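Local atomic coordinates of enoyl-acyl carrier protein reductase (Uncultured bacterium, PDB entry 6KIA), a protein that probably reduces the enoyl group carried on acyl carrier protein during fatty acid synthesis, with NADH as the cofactor bound here. Residues F205-I217 with T261-A273. Residues are numbered along the deposited sequence; the frame is centred on the assembly and turned at random.
Sequences FDEVTANTFLHLI and TQGKAKMRLERIA. With NAI (1,4-dihydronicotinamide adenine dinucleotide), chain D.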
loop_
_atom_site.group_PDB
_atom_site.type_symbol
_atom_site.label_atom_id
_atom_site.label_comp_id
_atom_site.label_asym_id
_atom_site.label_seq_id
_atom_site.Cartn_x
_atom_site.Cartn_y
_atom_site.Cartn_z
ATOM N N PHE A 205 -12.037 5.594 3.398
ATOM C CA PHE A 205 -10.995 5.052 2.520
ATOM C C PHE A 205 -10.623 6.092 1.464
ATOM O O PHE A 205 -9.438 6.339 1.213
ATOM C CB PHE A 205 -11.449 3.766 1.797
ATOM C CG PHE A 205 -11.457 2.508 2.650
ATOM C CD1 PHE A 205 -11.188 2.536 4.006
ATOM C CD2 PHE A 205 -11.756 1.279 2.052
ATOM C CE1 PHE A 205 -11.219 1.341 4.758
ATOM C CE2 PHE A 205 -11.790 0.083 2.795
ATOM C CZ PHE A 205 -11.521 0.123 4.142
ATOM N N ASP A 206 -11.623 6.704 0.827
ATOM C CA ASP A 206 -11.302 7.744 -0.153
ATOM C C ASP A 206 -10.461 8.830 0.499
ATOM O O ASP A 206 -9.482 9.301 -0.102
ATOM C CB ASP A 206 -12.558 8.373 -0.757
ATOM C CG ASP A 206 -13.105 7.612 -1.952
ATOM O OD1 ASP A 206 -12.509 6.600 -2.385
ATOM O OD2 ASP A 206 -14.164 8.040 -2.467
ATOM N N GLU A 207 -10.814 9.228 1.724
ATOM C CA GLU A 207 -10.056 10.315 2.360
ATOM C C GLU A 207 -8.589 9.929 2.643
ATOM O O GLU A 207 -7.647 10.679 2.302
ATOM C CB GLU A 207 -10.718 10.756 3.671
ATOM C CG GLU A 207 -12.005 11.551 3.538
ATOM C CD GLU A 207 -11.938 12.674 2.519
ATOM O OE1 GLU A 207 -10.848 13.265 2.330
ATOM O OE2 GLU A 207 -13.002 13.014 1.954
ATOM N N VAL A 208 -8.392 8.776 3.270
ATOM C CA VAL A 208 -7.055 8.359 3.709
ATOM C C VAL A 208 -6.157 7.866 2.571
ATOM O O VAL A 208 -4.985 8.234 2.482
ATOM C CB VAL A 208 -7.140 7.222 4.775
ATOM C CG1 VAL A 208 -5.733 6.817 5.230
ATOM C CG2 VAL A 208 -8.029 7.647 5.980
ATOM N N THR A 209 -6.711 7.006 1.725
ATOM C CA THR A 209 -5.964 6.293 0.700
ATOM C C THR A 209 -5.777 7.124 -0.557
ATOM O O THR A 209 -4.779 6.970 -1.265
ATOM C CB THR A 209 -6.686 4.971 0.373
ATOM O OG1 THR A 209 -6.784 4.221 1.592
ATOM C CG2 THR A 209 -5.968 4.157 -0.703
ATOM N N ALA A 210 -6.710 8.039 -0.821
ATOM C CA ALA A 210 -6.653 8.793 -2.073
ATOM C C ALA A 210 -6.484 10.297 -1.882
ATOM O O ALA A 210 -5.510 10.888 -2.370
ATOM C CB ALA A 210 -7.913 8.503 -2.913
ATOM N N ASN A 211 -7.424 10.935 -1.193
ATOM C CA ASN A 211 -7.417 12.394 -1.125
ATOM C C ASN A 211 -6.205 13.005 -0.411
ATOM O O ASN A 211 -5.818 14.126 -0.708
ATOM C CB ASN A 211 -8.708 12.871 -0.478
ATOM C CG ASN A 211 -9.918 12.552 -1.337
ATOM O OD1 ASN A 211 -9.789 12.340 -2.544
ATOM N ND2 ASN A 211 -11.094 12.508 -0.722
ATOM N N THR A 212 -5.600 12.260 0.508
ATOM C CA THR A 212 -4.339 12.666 1.120
ATOM C C THR A 212 -3.237 12.960 0.077
ATOM O O THR A 212 -2.385 13.814 0.318
ATOM C CB THR A 212 -3.816 11.583 2.073
ATOM O OG1 THR A 212 -3.827 10.319 1.393
ATOM C CG2 THR A 212 -4.714 11.470 3.297
ATOM N N PHE A 213 -3.226 12.237 -1.049
ATOM C CA PHE A 213 -2.261 12.498 -2.126
ATOM C C PHE A 213 -2.523 13.847 -2.755
ATOM O O PHE A 213 -1.589 14.589 -3.062
ATOM C CB PHE A 213 -2.323 11.390 -3.178
ATOM C CG PHE A 213 -1.156 11.347 -4.126
ATOM C CD1 PHE A 213 0.166 11.410 -3.669
ATOM C CD2 PHE A 213 -1.376 11.111 -5.471
ATOM C CE1 PHE A 213 1.241 11.308 -4.563
ATOM C CE2 PHE A 213 -0.311 11.019 -6.365
ATOM C CZ PHE A 213 1.000 11.105 -5.910
ATOM N N LEU A 214 -3.805 14.164 -2.941
ATOM C CA LEU A 214 -4.174 15.464 -3.481
ATOM C C LEU A 214 -3.764 16.554 -2.503
ATOM O O LEU A 214 -3.266 17.596 -2.920
ATOM C CB LEU A 214 -5.682 15.563 -3.763
ATOM C CG LEU A 214 -6.134 16.966 -4.207
ATOM C CD1 LEU A 214 -5.554 17.304 -5.586
ATOM C CD2 LEU A 214 -7.651 17.104 -4.201
ATOM N N HIS A 215 -3.968 16.320 -1.206
ATOM C CA HIS A 215 -3.631 17.326 -0.205
ATOM C C HIS A 215 -2.132 17.513 -0.144
ATOM O O HIS A 215 -1.647 18.605 0.131
ATOM C CB HIS A 215 -4.167 16.936 1.165
ATOM C CG HIS A 215 -5.655 16.848 1.199
ATOM N ND1 HIS A 215 -6.459 17.740 0.523
ATOM C CD2 HIS A 215 -6.487 15.958 1.792
ATOM C CE1 HIS A 215 -7.724 17.407 0.703
ATOM N NE2 HIS A 215 -7.769 16.332 1.470
ATOM N N LEU A 216 -1.401 16.444 -0.434
ATOM C CA LEU A 216 0.046 16.532 -0.506
ATOM C C LEU A 216 0.474 17.388 -1.680
ATOM O O LEU A 216 1.295 18.305 -1.529
ATOM C CB LEU A 216 0.647 15.134 -0.637
ATOM C CG LEU A 216 2.119 15.071 -1.045
ATOM C CD1 LEU A 216 3.027 15.872 -0.086
ATOM C CD2 LEU A 216 2.541 13.621 -1.167
ATOM N N ILE A 217 -0.112 17.125 -2.839
ATOM C CA ILE A 217 0.261 17.851 -4.043
ATOM C C ILE A 217 -0.105 19.341 -3.925
ATOM O O ILE A 217 0.687 20.229 -4.282
ATOM C CB ILE A 217 -0.392 17.221 -5.286
ATOM C CG1 ILE A 217 0.270 15.857 -5.558
ATOM C CG2 ILE A 217 -0.190 18.116 -6.514
ATOM C CD1 ILE A 217 -0.468 14.979 -6.562
ATOM N N THR A 261 -11.188 -4.129 -0.951
ATOM C CA THR A 261 -12.169 -3.130 -0.557
ATOM C C THR A 261 -11.677 -1.701 -0.766
ATOM O O THR A 261 -12.488 -0.786 -0.869
ATOM C CB THR A 261 -12.573 -3.342 0.899
ATOM O OG1 THR A 261 -11.426 -3.197 1.743
ATOM C CG2 THR A 261 -13.105 -4.739 1.046
ATOM N N GLN A 262 -10.360 -1.529 -0.836
ATOM C CA GLN A 262 -9.741 -0.212 -1.040
ATOM C C GLN A 262 -9.668 0.130 -2.537
ATOM O O GLN A 262 -9.070 1.143 -2.932
ATOM C CB GLN A 262 -8.327 -0.215 -0.446
ATOM C CG GLN A 262 -8.281 -0.117 1.068
ATOM C CD GLN A 262 -8.342 1.290 1.635
ATOM O OE1 GLN A 262 -8.447 2.293 0.911
ATOM N NE2 GLN A 262 -8.291 1.370 2.962
ATOM N N GLY A 263 -10.269 -0.716 -3.374
ATOM C CA GLY A 263 -10.121 -0.610 -4.817
ATOM C C GLY A 263 -10.607 0.697 -5.419
ATOM O O GLY A 263 -9.932 1.311 -6.245
ATOM N N LYS A 264 -11.790 1.118 -5.010
ATOM C CA LYS A 264 -12.325 2.410 -5.451
ATOM C C LYS A 264 -11.391 3.574 -5.087
ATOM O O LYS A 264 -11.168 4.493 -5.895
ATOM C CB LYS A 264 -13.721 2.626 -4.864
ATOM C CG LYS A 264 -14.781 1.725 -5.462
ATOM C CD LYS A 264 -15.025 2.111 -6.916
ATOM C CE LYS A 264 -16.087 1.246 -7.580
ATOM N NZ LYS A 264 -16.212 1.604 -9.025
ATOM N N ALA A 265 -10.876 3.557 -3.859
ATOM C CA ALA A 265 -9.970 4.623 -3.408
ATOM C C ALA A 265 -8.660 4.579 -4.190
ATOM O O ALA A 265 -8.100 5.623 -4.523
ATOM C CB ALA A 265 -9.702 4.503 -1.908
ATOM N N LYS A 266 -8.164 3.375 -4.498
ATOM C CA LYS A 266 -6.917 3.290 -5.274
ATOM C C LYS A 266 -7.133 3.824 -6.707
ATOM O O LYS A 266 -6.211 4.363 -7.312
ATOM C CB LYS A 266 -6.380 1.857 -5.318
ATOM C CG LYS A 266 -5.793 1.365 -3.965
ATOM C CD LYS A 266 -4.582 2.240 -3.567
ATOM C CE LYS A 266 -3.853 1.644 -2.363
ATOM N NZ LYS A 266 -2.711 2.473 -1.863
ATOM N N MET A 267 -8.335 3.648 -7.266
ATOM C CA MET A 267 -8.551 4.204 -8.607
ATOM C C MET A 267 -8.720 5.727 -8.546
ATOM O O MET A 267 -8.342 6.454 -9.484
ATOM C CB MET A 267 -9.738 3.528 -9.292
ATOM C CG MET A 267 -9.353 2.134 -9.754
ATOM S SD MET A 267 -10.687 1.269 -10.644
ATOM C CE MET A 267 -11.851 1.006 -9.322
ATOM N N ARG A 268 -9.235 6.221 -7.430
ATOM C CA ARG A 268 -9.304 7.664 -7.247
ATOM C C ARG A 268 -7.892 8.254 -7.094
ATOM O O ARG A 268 -7.586 9.325 -7.622
ATOM C CB ARG A 268 -10.151 8.010 -6.027
ATOM C CG ARG A 268 -10.373 9.496 -5.837
ATOM C CD ARG A 268 -11.293 9.773 -4.655
ATOM N NE ARG A 268 -11.566 11.201 -4.542
ATOM C CZ ARG A 268 -12.536 11.834 -5.200
ATOM N NH1 ARG A 268 -13.365 11.164 -5.992
ATOM N NH2 ARG A 268 -12.686 13.137 -5.045
ATOM N N LEU A 269 -7.027 7.515 -6.411
ATOM C CA LEU A 269 -5.614 7.881 -6.293
ATOM C C LEU A 269 -4.956 8.007 -7.670
ATOM O O LEU A 269 -4.252 8.995 -7.958
ATOM C CB LEU A 269 -4.877 6.837 -5.447
ATOM C CG LEU A 269 -3.366 7.005 -5.264
ATOM C CD1 LEU A 269 -3.082 8.187 -4.332
ATOM C CD2 LEU A 269 -2.752 5.705 -4.733
ATOM N N GLU A 270 -5.196 7.013 -8.516
ATOM C CA GLU A 270 -4.713 7.063 -9.897
ATOM C C GLU A 270 -5.219 8.310 -10.624
ATOM O O GLU A 270 -4.449 9.007 -11.294
ATOM C CB GLU A 270 -5.139 5.816 -10.657
ATOM C CG GLU A 270 -4.450 4.564 -10.174
ATOM C CD GLU A 270 -5.045 3.312 -10.763
ATOM O OE1 GLU A 270 -6.175 3.383 -11.300
ATOM O OE2 GLU A 270 -4.401 2.258 -10.658
ATOM N N ARG A 271 -6.518 8.588 -10.493
ATOM C CA ARG A 271 -7.075 9.770 -11.163
ATOM C C ARG A 271 -6.437 11.082 -10.680
ATOM O O ARG A 271 -6.212 11.997 -11.473
ATOM C CB ARG A 271 -8.589 9.836 -10.988
ATOM C CG ARG A 271 -9.320 8.753 -11.753
ATOM C CD ARG A 271 -10.834 8.991 -11.827
ATOM N NE ARG A 271 -11.490 9.185 -10.533
ATOM C CZ ARG A 271 -11.939 8.202 -9.759
ATOM N NH1 ARG A 271 -11.791 6.936 -10.135
ATOM N NH2 ARG A 271 -12.533 8.490 -8.611
ATOM N N ILE A 272 -6.151 11.177 -9.384
ATOM C CA ILE A 272 -5.456 12.350 -8.853
ATOM C C ILE A 272 -4.085 12.512 -9.525
ATOM O O ILE A 272 -3.710 13.623 -9.962
ATOM C CB ILE A 272 -5.306 12.256 -7.313
ATOM C CG1 ILE A 272 -6.669 12.419 -6.639
ATOM C CG2 ILE A 272 -4.330 13.323 -6.787
ATOM C CD1 ILE A 272 -6.707 11.935 -5.197
ATOM N N ALA A 273 -3.353 11.406 -9.658
ATOM C CA ALA A 273 -2.054 11.451 -10.352
ATOM C C ALA A 273 -2.197 11.896 -11.806
ATOM O O ALA A 273 -1.396 12.693 -12.303
ATOM C CB ALA A 273 -1.354 10.091 -10.298
HETATM P PA NAI D . 2.011 -0.239 6.300
HETATM O O1A NAI D . 3.461 -0.370 6.649
HETATM O O2A NAI D . 1.009 -0.558 7.392
HETATM O O5B NAI D . 1.800 1.229 5.726
HETATM C C5B NAI D . 0.559 1.881 5.905
HETATM C C4B NAI D . 0.902 3.385 5.674
HETATM O O4B NAI D . -0.462 4.123 5.723
HETATM C C3B NAI D . 1.645 3.879 6.599
HETATM O O3B NAI D . 2.659 4.824 6.062
HETATM C C2B NAI D . 0.598 4.674 7.602
HETATM O O2B NAI D . 1.347 5.645 8.422
HETATM C C1B NAI D . -0.252 5.201 6.791
HETATM N N9A NAI D . -1.594 5.309 7.401
HETATM C C8A NAI D . -2.520 4.424 7.810
HETATM N N7A NAI D . -3.555 5.105 8.297
HETATM C C5A NAI D . -3.274 6.425 8.182
HETATM C C6A NAI D . -4.055 7.505 8.564
HETATM N N6A NAI D . -5.352 7.623 9.170
HETATM N N1A NAI D . -3.571 8.741 8.359
HETATM C C2A NAI D . -2.333 8.914 7.799
HETATM N N3A NAI D . -1.556 7.832 7.416
HETATM C C4A NAI D . -2.054 6.574 7.627
HETATM O O3 NAI D . 1.608 -1.233 5.040
HETATM P PN NAI D . 1.965 -1.101 3.473
HETATM O O1N NAI D . 3.447 -1.029 3.278
HETATM O O2N NAI D . 1.323 -2.338 2.865
HETATM O O5D NAI D . 1.259 0.226 2.938
HETATM C C5D NAI D . 1.997 1.249 2.291
HETATM C C4D NAI D . 1.331 1.512 0.921
HETATM O O4D NAI D . 1.539 0.467 0.144
HETATM C C3D NAI D . -0.185 1.617 1.069
HETATM O O3D NAI D . -0.700 2.715 0.395
HETATM C C2D NAI D . -0.651 0.322 0.367
HETATM O O2D NAI D . -2.061 0.466 -0.026
HETATM C C1D NAI D . 0.187 0.184 -0.626
HETATM N N1N NAI D . 0.231 -1.170 -1.177
HETATM C C2N NAI D . 0.258 -2.286 -0.368
HETATM C C3N NAI D . 0.237 -3.564 -0.943
HETATM C C7N NAI D . 0.303 -4.821 -0.077
HETATM O O7N NAI D . -0.027 -5.913 -0.532
HETATM N N7N NAI D . 0.761 -4.707 1.262
HETATM C C4N NAI D . 0.213 -3.741 -2.319
HETATM C C5N NAI D . 0.239 -2.601 -3.131
HETATM C C6N NAI D . 0.242 -1.327 -2.553
HETATM O O HOH W 1 -13.141 6.353 -4.980
HETATM O O HOH W 2 -2.769 5.196 -1.114
HETATM O O HOH W 3 -9.919 14.436 -4.442
#
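The carboxamide of Gln262 lies flat over the ring of Phe205: the two planes are only 15° apart, and NE2 sits above the ring centre, 3.3 Å from CD1. A bend in the middle of the glutamine chain folds the amide back over the aromatic face, while CG makes a CH-pi contact with the same ring. The other amide atom, OE1, accepts a 2.6 Å hydrogen bond from Thr209 OG1, which approaches from above the carbonyl plane. Gly163 bonds both Thr209 OG1 and Gln262 NE2, so the amide is fixed at both ends.

The axes of helix segments 205-217 and 263-273 run nearly parallel, 9° apart, and approach to 7.8 Å. Ala210 CA and Leu269 CA lie 4.4 Å apart, which the small Ala210 and Ala265 side chains allow. Ala210 is a knob among Ala265, Arg268, Leu269 and Ile272, its CB 3.3 Å from Ala265 O. Ile272 returns the packing as a knob among Ala210, Asn211, Phe213 and Leu214. Leu269 CD1 lies 3.5 Å from Phe213 CB; Phe213 and Leu269 also touch strand 283-287 of the central sheet.

At the more exposed margin, Arg268 extends from CG to NE, and NE donates to Asn211 OD1 at 2.9 Å. The bond is nearly straight, in the guanidinium plane and on an oxygen lone pair, although the amide and guanidinium planes stand 78° apart. Water 3 bridges Asn211 OD1 and Arg268 NH2.

On the cofactor side, Thr209 CG2 packs against CE of Lys266, whose NZ donates to O3D and, at 2.8 Å, O2D of the nicotinamide ribose. Helices 196-219 and 263-278 lie in successive crossovers between parallel strands 155-159, 234-240 and 283-287, consistent with a Rossmann-type dinucleotide-binding fold, as in short-chain dehydrogenase-like enoyl reductases.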